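Beta-glucuronidase (Dictyoglomus thermophilum, PDB 6XXW) probably hydrolyses beta-D-glucuronides, as a thermophile's beta-glucuronidase of glycoside hydrolase family 2. Local coordinates at residues K306-S310 with A553-T557; R468-W472 with M530-F534. All coordinates share one frame; numbering follows the deposited sequence. Where two conformers were deposited one is given.

Contact 1: residues K306-S310 with A553-T557; sequences KHEDS and ADFMT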
loop_
_atom_site.group_PDB
_atom_site.type_symbol
_atom_site.label_atom_id
_atom_site.label_comp_id
_atom_site.label_asym_id
_atom_site.label_seq_id
_atom_site.Cartn_x
_atom_site.Cartn_y
_atom_site.Cartn_z
ATOM N N LYS A 306 -23.234 7.605 4.750
ATOM C CA LYS A 306 -22.143 8.389 4.159
ATOM C C LYS A 306 -21.546 9.329 5.211
ATOM O O LYS A 306 -21.785 9.144 6.336
ATOM C CB LYS A 306 -22.683 9.156 2.954
ATOM C CG LYS A 306 -22.989 8.326 1.729
ATOM C CD LYS A 306 -23.455 9.139 0.558
ATOM C CE LYS A 306 -22.433 9.354 -0.523
ATOM N NZ LYS A 306 -21.269 10.146 -0.082
ATOM N N HIS A 307 -20.681 10.216 4.787
ATOM C CA HIS A 307 -20.173 11.306 5.612
ATOM C C HIS A 307 -19.827 12.435 4.662
ATOM O O HIS A 307 -19.497 12.191 3.503
ATOM C CB HIS A 307 -18.921 10.926 6.423
ATOM C CG HIS A 307 -19.201 10.607 7.856
ATOM N ND1 HIS A 307 -19.814 11.496 8.713
ATOM C CD2 HIS A 307 -18.967 9.488 8.580
ATOM C CE1 HIS A 307 -19.948 10.938 9.899
ATOM N NE2 HIS A 307 -19.443 9.719 9.845
ATOM N N GLU A 308 -19.876 13.671 5.153
ATOM C CA GLU A 308 -19.377 14.788 4.357
ATOM C C GLU A 308 -17.896 14.906 4.676
ATOM O O GLU A 308 -17.507 15.516 5.670
ATOM C CB GLU A 308 -20.158 16.064 4.648
ATOM C CG GLU A 308 -21.528 16.052 3.992
ATOM C CD GLU A 308 -22.250 17.375 4.130
ATOM O OE1 GLU A 308 -22.314 17.898 5.267
ATOM O OE2 GLU A 308 -22.743 17.898 3.099
ATOM N N ASP A 309 -17.067 14.291 3.833
ATOM C CA ASP A 309 -15.654 14.112 4.129
ATOM C C ASP A 309 -14.946 13.819 2.816
ATOM O O ASP A 309 -15.426 13.004 2.021
ATOM C CB ASP A 309 -15.459 12.959 5.139
ATOM C CG ASP A 309 -14.003 12.526 5.273
ATOM O OD1 ASP A 309 -13.488 11.818 4.378
ATOM O OD2 ASP A 309 -13.375 12.899 6.282
ATOM N N SER A 310 -13.828 14.491 2.589
ATOM C CA SER A 310 -12.998 14.219 1.424
ATOM C C SER A 310 -11.602 14.772 1.685
ATOM O O SER A 310 -11.391 15.546 2.630
ATOM C CB SER A 310 -13.677 14.781 0.151
ATOM O OG SER A 310 -13.422 16.168 -0.027
ATOM N N ALA A 553 -17.399 5.516 2.197
ATOM C CA ALA A 553 -15.975 5.731 1.940
ATOM C C ALA A 553 -15.208 5.968 3.236
ATOM O O ALA A 553 -15.763 6.483 4.213
ATOM C CB ALA A 553 -15.759 6.928 1.004
ATOM N N ASP A 554 -13.906 5.642 3.211
ATOM C CA ASP A 554 -13.005 5.965 4.323
ATOM C C ASP A 554 -13.082 7.448 4.663
ATOM O O ASP A 554 -13.087 8.302 3.771
ATOM C CB ASP A 554 -11.546 5.610 3.975
ATOM C CG ASP A 554 -11.350 4.132 3.663
ATOM O OD1 ASP A 554 -12.193 3.316 4.084
ATOM O OD2 ASP A 554 -10.348 3.787 2.986
ATOM N N PHE A 555 -13.121 7.760 5.961
ATOM C CA PHE A 555 -13.262 9.147 6.405
ATOM C C PHE A 555 -12.406 9.387 7.639
ATOM O O PHE A 555 -12.034 8.451 8.346
ATOM C CB PHE A 555 -14.731 9.504 6.708
ATOM C CG PHE A 555 -15.360 8.666 7.790
ATOM C CD1 PHE A 555 -15.952 7.442 7.486
ATOM C CD2 PHE A 555 -15.373 9.103 9.113
ATOM C CE1 PHE A 555 -16.545 6.666 8.489
ATOM C CE2 PHE A 555 -15.959 8.328 10.119
ATOM C CZ PHE A 555 -16.551 7.124 9.809
ATOM N N MET A 556 -12.107 10.660 7.907
ATOM C CA MET A 556 -11.227 10.999 9.022
ATOM C C MET A 556 -11.966 11.000 10.363
ATOM O O MET A 556 -13.138 11.378 10.453
ATOM C CB MET A 556 -10.595 12.378 8.811
ATOM C CG MET A 556 -9.458 12.428 7.814
ATOM S SD MET A 556 -8.139 11.247 8.128
ATOM C CE MET A 556 -7.986 11.420 9.868
ATOM N N THR A 557 -11.241 10.609 11.416
ATOM C CA THR A 557 -11.690 10.635 12.805
ATOM C C THR A 557 -10.597 11.273 13.649
ATOM O O THR A 557 -9.473 11.483 13.178
ATOM C CB THR A 557 -11.971 9.223 13.349
ATOM O OG1 THR A 557 -10.743 8.482 13.396
ATOM C CG2 THR A 557 -12.953 8.482 12.457
HETATM O O HOH W 1 -14.862 10.045 2.806
HETATM O O HOH W 2 -14.611 12.951 8.760
#
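Asp309 and Met556 are joined by the one direct hydrogen bond between 306-310 and 553-557: the backbone N of Met556 gives its proton to Asp309 OD2 at 3.0 Å. The N-H...O angle of 176° is nearly straight, but the donor comes from above the carboxylate plane, 48° out of it. Asp309 swings its carboxylate away from its own backbone N and across to the other loop. Two waters widen this grip. One lies 2.7 Å from both Asp309 OD1 and Asp554 O, linking the two; the other bridges Asp309 OD2 and Met556 O. OD1 also forms a salt bridge with Arg574 NE, which holds the carboxylate from outside the two segments.

Van der Waals packing accompanies the polar bonds. Asp309 CG rests 3.4 Å from Phe555 CB, and the carboxylate and phenyl planes are nearly perpendicular. Phe555 directs its ring to His307, whose CD2 sits 3.4 Å above the ring plane, over its centre. The two rings are inclined at 49°, with centroids 4.4 Å apart, an oblique aromatic pair. His307 ND1 is hydrogen-bonded to Tyr342 OH, which helps to fix the imidazole, while CD2 and NE2 lie nearest the phenyl.

A Tris molecule, probably from the crystallisation liquor, lies beside the side chain of Met556. Both segments are loops of the TIM-barrel domain. Segment 306-310 follows strand 297-305 and leads toward helix 319-332; 553-557 follows strand 544-550, the parallel neighbour of 297-305. The contact thus ties together the loops leaving the C-terminal ends of two adjacent barrel strands, the first and the last of the barrel, on the face where TIM-barrel enzymes carry their active sites.

Contact 2: residues R468-W472 with M530-F534; sequences RYYSW and MIKRF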
loop_
_atom_site.group_PDB
_atom_site.type_symbol
_atom_site.label_atom_id
_atom_site.label_comp_id
_atom_site.label_asym_id
_atom_site.label_seq_id
_atom_site.Cartn_x
_atom_site.Cartn_y
_atom_site.Cartn_z
ATOM N N ARG A 468 -25.213 -3.177 13.687
ATOM C CA ARG A 468 -24.666 -4.395 14.280
ATOM C C ARG A 468 -23.302 -4.713 13.674
ATOM O O ARG A 468 -23.110 -4.610 12.456
ATOM C CB ARG A 468 -25.623 -5.587 14.093
ATOM C CG ARG A 468 -26.873 -5.534 15.010
ATOM C CD ARG A 468 -26.447 -5.543 16.479
ATOM N NE ARG A 468 -27.568 -5.469 17.431
ATOM C CZ ARG A 468 -27.802 -4.430 18.226
ATOM N NH1 ARG A 468 -27.023 -3.357 18.164
ATOM N NH2 ARG A 468 -28.816 -4.459 19.089
ATOM N N TYR A 469 -22.368 -5.119 14.537
ATOM C CA TYR A 469 -20.955 -5.299 14.203
ATOM C C TYR A 469 -20.434 -6.625 14.750
ATOM O O TYR A 469 -19.287 -6.726 15.190
ATOM C CB TYR A 469 -20.133 -4.124 14.734
ATOM C CG TYR A 469 -20.343 -2.854 13.913
ATOM C CD1 TYR A 469 -19.672 -2.671 12.703
ATOM C CD2 TYR A 469 -21.229 -1.869 14.331
ATOM C CE1 TYR A 469 -19.859 -1.520 11.930
ATOM C CE2 TYR A 469 -21.434 -0.715 13.576
ATOM C CZ TYR A 469 -20.753 -0.556 12.367
ATOM O OH TYR A 469 -20.943 0.582 11.615
ATOM N N TYR A 470 -21.280 -7.655 14.739
ATOM C CA TYR A 470 -20.862 -8.963 15.213
ATOM C C TYR A 470 -19.648 -9.432 14.419
ATOM O O TYR A 470 -19.607 -9.305 13.195
ATOM C CB TYR A 470 -22.006 -9.962 15.072
ATOM C CG TYR A 470 -23.270 -9.605 15.863
ATOM C CD1 TYR A 470 -23.242 -9.484 17.242
ATOM C CD2 TYR A 470 -24.485 -9.405 15.210
ATOM C CE1 TYR A 470 -24.388 -9.177 17.960
ATOM C CE2 TYR A 470 -25.629 -9.103 15.915
ATOM C CZ TYR A 470 -25.576 -8.994 17.288
ATOM O OH TYR A 470 -26.710 -8.688 17.996
ATOM N N SER A 471 -18.667 -9.992 15.128
ATOM C CA SER A 471 -17.370 -10.479 14.633
ATOM C C SER A 471 -16.375 -9.343 14.387
ATOM O O SER A 471 -15.200 -9.636 14.076
ATOM C CB SER A 471 -17.487 -11.336 13.362
ATOM O OG SER A 471 -17.417 -10.537 12.191
ATOM N N TRP A 472 -16.770 -8.073 14.543
ATOM C CA TRP A 472 -15.833 -6.953 14.477
ATOM C C TRP A 472 -15.584 -6.372 15.865
ATOM O O TRP A 472 -14.485 -6.522 16.410
ATOM C CB TRP A 472 -16.301 -5.856 13.500
ATOM C CG TRP A 472 -15.209 -4.822 13.373
ATOM C CD1 TRP A 472 -15.121 -3.625 14.035
ATOM C CD2 TRP A 472 -14.004 -4.950 12.612
ATOM N NE1 TRP A 472 -13.946 -2.987 13.710
ATOM C CE2 TRP A 472 -13.236 -3.783 12.847
ATOM C CE3 TRP A 472 -13.497 -5.934 11.748
ATOM C CZ2 TRP A 472 -11.993 -3.569 12.242
ATOM C CZ3 TRP A 472 -12.252 -5.721 11.134
ATOM C CH2 TRP A 472 -11.520 -4.533 11.379
ATOM N N MET A 530 -17.554 -10.693 5.938
ATOM C CA MET A 530 -18.480 -10.233 6.964
ATOM C C MET A 530 -19.757 -9.689 6.330
ATOM O O MET A 530 -20.870 -10.080 6.700
ATOM C CB MET A 530 -17.805 -9.166 7.826
ATOM C CG MET A 530 -18.759 -8.521 8.820
ATOM S SD MET A 530 -17.961 -7.189 9.740
ATOM C CE MET A 530 -19.299 -6.719 10.858
ATOM N N ILE A 531 -19.614 -8.811 5.341
ATOM C CA ILE A 531 -20.787 -8.192 4.732
ATOM C C ILE A 531 -21.635 -9.249 4.035
ATOM O O ILE A 531 -22.868 -9.257 4.150
ATOM C CB ILE A 531 -20.345 -7.061 3.779
ATOM C CG1 ILE A 531 -19.966 -5.815 4.589
ATOM C CG2 ILE A 531 -21.424 -6.743 2.761
ATOM C CD1 ILE A 531 -19.236 -4.751 3.781
ATOM N N LYS A 532 -20.980 -10.196 3.354
ATOM C CA LYS A 532 -21.693 -11.264 2.655
ATOM C C LYS A 532 -22.517 -12.114 3.615
ATOM O O LYS A 532 -23.656 -12.489 3.308
ATOM C CB LYS A 532 -20.689 -12.136 1.896
ATOM C CG LYS A 532 -21.281 -13.352 1.221
ATOM C CD LYS A 532 -20.228 -14.069 0.376
ATOM C CE LYS A 532 -19.321 -14.952 1.228
ATOM N NZ LYS A 532 -18.470 -15.871 0.395
ATOM N N ARG A 533 -21.962 -12.432 4.783
ATOM C CA ARG A 533 -22.677 -13.284 5.729
ATOM C C ARG A 533 -23.830 -12.536 6.385
ATOM O O ARG A 533 -24.886 -13.121 6.651
ATOM C CB ARG A 533 -21.705 -13.816 6.779
ATOM C CG ARG A 533 -20.669 -14.772 6.202
ATOM C CD ARG A 533 -19.769 -15.311 7.289
ATOM N NE ARG A 533 -20.431 -16.348 8.073
ATOM C CZ ARG A 533 -19.809 -17.405 8.588
ATOM N NH1 ARG A 533 -18.505 -17.560 8.399
ATOM N NH2 ARG A 533 -20.487 -18.301 9.294
ATOM N N PHE A 534 -23.643 -11.246 6.661
ATOM C CA PHE A 534 -24.738 -10.441 7.201
ATOM C C PHE A 534 -25.936 -10.438 6.245
ATOM O O PHE A 534 -27.071 -10.702 6.654
ATOM C CB PHE A 534 -24.263 -9.009 7.456
ATOM C CG PHE A 534 -23.704 -8.762 8.834
ATOM C CD1 PHE A 534 -22.544 -9.391 9.263
ATOM C CD2 PHE A 534 -24.329 -7.864 9.694
ATOM C CE1 PHE A 534 -22.022 -9.132 10.529
ATOM C CE2 PHE A 534 -23.821 -7.612 10.962
ATOM C CZ PHE A 534 -22.662 -8.240 11.381
#
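The side chain of Met530 is fully extended (chi1 173°), which carries its terminal methyl from the helix into the bend of 468-472; Phe534, one turn on, turns its ring (chi1 -90°) to the backbone of the same loop. Met530 CE lies 3.5 Å from Tyr470 O and also touches the CA of Tyr469 and, at 4.1 Å, Trp472 CB. Phe534 meets the loop partly with its rim: Tyr470 N and O are near the ring plane, with Tyr470 N 3.7 Å from CZ. Farther round, Phe534 CE2 approaches Arg468 O to 3.4 Å, while Tyr470 CB packs on CZ.

Residues 469-472 form a type II beta turn, closed by Trp472 N bonded to Tyr469 O. Ser471 OG donates to a lone pair of Tyr470 O at 2.7 Å, in the carbonyl plane. The same hydroxyl oxygen lies 4.2 Å from Met530 CG and SD. With an alanine in place of Ser471, Tyr470 O is likely to be left without its hydroxyl donor, and Met530 CG and SD without the oxygen that packs on them.

Met162 of a second subunit reaches Tyr470. Phe506 meets Phe534 nearly parallel, and Ile482 of helix 482-497 also packs on it. Segment 468-472 follows barrel strand 463-467 and precedes helix 482-497; Met530 and Phe534 belong to helix 524-538.

Both contacts are largely buried and belong to the TIM-barrel domain, but the centre of contact 1 lies about 13 Å from the centre of the chain, that of contact 2 about 25 Å. Contact 1 pairs two loops that follow adjacent strands; contact 2 sets a loop after another strand against a helix near a second subunit. Their chemistry differs accordingly: the first combines a hydrogen-bonded aspartate, waters and an oblique aromatic pair, with Arg574 from outside, whereas methionine and phenylalanine fill the second against backbone carbonyls. Their nearest atoms are about 8 Å apart, without touching. Tris, probably from the crystallisation liquor, lies by Met556 and by Tyr469, and may mark pockets at this end of the barrel.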